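PDB 6Y2P: antitoxin RnlB, which is the labile antitoxin of a type II toxin-antitoxin system and inhibits the endonuclease activity of its cognate toxin RnlA. Local coordinates for residues C[16-21]-C[95-100]. Residues are numbered along the deposited sequence; the frame is centred on the assembly and turned at random.
Sequences VVMATG and TFTLRN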
loop_
_atom_site.group_PDB
_atom_site.type_symbol
_atom_site.label_atom_id
_atom_site.label_comp_id
_atom_site.label_asym_id
_atom_site.label_seq_id
_atom_site.Cartn_x
_atom_site.Cartn_y
_atom_site.Cartn_z
ATOM N N VAL C 16 25.647 0.797 29.389
ATOM C CA VAL C 16 24.325 0.748 28.768
ATOM C C VAL C 16 23.943 2.168 28.372
ATOM O O VAL C 16 23.888 3.067 29.222
ATOM C CB VAL C 16 23.253 0.158 29.700
ATOM C CG1 VAL C 16 21.927 0.119 28.976
ATOM C CG2 VAL C 16 23.628 -1.216 30.184
ATOM N N VAL C 17 23.643 2.361 27.100
ATOM C CA VAL C 17 23.393 3.666 26.508
ATOM C C VAL C 17 21.951 3.698 26.052
ATOM O O VAL C 17 21.541 2.887 25.212
ATOM C CB VAL C 17 24.307 3.928 25.305
ATOM C CG1 VAL C 17 24.097 5.335 24.793
ATOM C CG2 VAL C 17 25.769 3.666 25.663
ATOM N N MET C 18 21.195 4.647 26.566
ATOM C CA MET C 18 19.786 4.791 26.260
ATOM C C MET C 18 19.532 6.072 25.461
ATOM O O MET C 18 20.087 7.127 25.774
ATOM C CB MET C 18 19.014 4.828 27.556
ATOM C CG MET C 18 17.602 5.215 27.387
ATOM S SD MET C 18 16.787 4.699 28.881
ATOM C CE MET C 18 15.541 5.951 29.078
ATOM N N ALA C 19 18.698 5.987 24.433
ATOM C CA ALA C 19 18.301 7.191 23.716
ATOM C C ALA C 19 17.287 7.999 24.534
ATOM O O ALA C 19 16.412 7.440 25.209
ATOM C CB ALA C 19 17.721 6.840 22.349
ATOM N N THR C 20 17.387 9.332 24.428
ATOM C CA THR C 20 16.560 10.278 25.174
ATOM C C THR C 20 15.520 11.016 24.328
ATOM O O THR C 20 14.856 11.913 24.851
ATOM C CB THR C 20 17.472 11.317 25.848
ATOM O OG1 THR C 20 18.189 12.044 24.836
ATOM C CG2 THR C 20 18.455 10.678 26.826
ATOM N N GLY C 21 15.266 10.576 23.099
ATOM C CA GLY C 21 14.360 11.275 22.197
ATOM C C GLY C 21 14.336 10.581 20.846
ATOM O O GLY C 21 14.815 9.457 20.726
ATOM N N THR C 95 13.477 0.990 32.417
ATOM C CA THR C 95 12.091 1.364 32.681
ATOM C C THR C 95 12.015 2.464 33.733
ATOM O O THR C 95 11.255 3.433 33.582
ATOM C CB THR C 95 11.302 0.140 33.138
ATOM O OG1 THR C 95 11.246 -0.797 32.061
ATOM C CG2 THR C 95 9.889 0.515 33.538
ATOM N N PHE C 96 12.804 2.336 34.802
ATOM C CA PHE C 96 12.827 3.372 35.834
ATOM C C PHE C 96 13.314 4.700 35.272
ATOM O O PHE C 96 12.719 5.754 35.549
ATOM C CB PHE C 96 13.716 2.928 36.990
ATOM C CG PHE C 96 13.679 3.830 38.185
ATOM C CD1 PHE C 96 12.494 4.078 38.848
ATOM C CD2 PHE C 96 14.846 4.379 38.689
ATOM C CE1 PHE C 96 12.463 4.881 39.977
ATOM C CE2 PHE C 96 14.830 5.180 39.812
ATOM C CZ PHE C 96 13.638 5.436 40.459
ATOM N N THR C 97 14.380 4.664 34.457
ATOM C CA THR C 97 14.929 5.903 33.914
ATOM C C THR C 97 13.894 6.625 33.064
ATOM O O THR C 97 13.728 7.847 33.176
ATOM C CB THR C 97 16.215 5.605 33.126
ATOM O OG1 THR C 97 17.235 5.124 34.019
ATOM C CG2 THR C 97 16.728 6.851 32.409
ATOM N N LEU C 98 13.125 5.871 32.274
ATOM C CA LEU C 98 12.052 6.473 31.491
ATOM C C LEU C 98 10.989 7.050 32.407
ATOM O O LEU C 98 10.536 8.183 32.211
ATOM C CB LEU C 98 11.408 5.426 30.581
ATOM C CG LEU C 98 12.104 5.019 29.299
ATOM C CD1 LEU C 98 11.425 3.822 28.718
ATOM C CD2 LEU C 98 12.029 6.172 28.352
ATOM N N ARG C 99 10.661 6.339 33.482
ATOM C CA ARG C 99 9.566 6.829 34.298
ATOM C C ARG C 99 9.949 8.087 35.056
ATOM O O ARG C 99 9.067 8.892 35.363
ATOM C CB ARG C 99 9.107 5.733 35.260
ATOM C CG ARG C 99 7.860 5.011 34.754
ATOM C CD ARG C 99 7.136 4.251 35.841
ATOM N NE ARG C 99 7.549 2.851 35.877
ATOM C CZ ARG C 99 6.747 1.830 35.592
ATOM N NH1 ARG C 99 5.485 2.058 35.243
ATOM N NH2 ARG C 99 7.204 0.584 35.656
ATOM N N ASN C 100 11.241 8.330 35.259
ATOM C CA ASN C 100 11.717 9.545 35.908
ATOM C C ASN C 100 11.950 10.695 34.935
ATOM O O ASN C 100 12.366 11.772 35.366
ATOM C CB ASN C 100 13.013 9.282 36.665
ATOM C CG ASN C 100 12.847 8.273 37.764
ATOM O OD1 ASN C 100 11.729 7.978 38.164
ATOM N ND2 ASN C 100 13.956 7.711 38.243
#
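Met18 on strand 13-19 faces Thr97 on helix 88-99, with the two backbones 9.1 Å apart between Met18 CA and Thr97 CA, the nearest pair, and no hydrogen bond joining the segments. One long side chain spans that gap. Met18 leaves the strand with CG anti to its backbone N (chi1 170°) and runs on nearly straight through chi2, which brings SD toward the helix; a bend at chi3 (147°) then sets the direction of CE. There the end of Met18 meets the end of Thr97: Met18 CE lies 3.6 Å from Thr97 CG2, while Met18 SD stands 4.1 Å from the same methyl. Leu98, the next residue of the helix, is met at a slant, its CG and CD2 both 3.6 Å from Met18 CE; the Met18 methyl thus touches two consecutive helix residues. The hydroxyl of Thr97 is hydrogen-bonded to Lys93 O, one helical turn earlier, and in this rotamer CG2 is anti to the backbone N and lies against the end of Met18. All three residues are buried. Leu94 and Tyr104 also touch Met18, and Leu105 of helix 102-106 touches Leu98, extending the apolar layer. This is ordinary helix-on-sheet hydrophobic packing: helix 88-99 lies against one face of the mixed sheet, and Met18, on the strand between 2-7 and 46-51, fills the interface near the helix's C-terminal end.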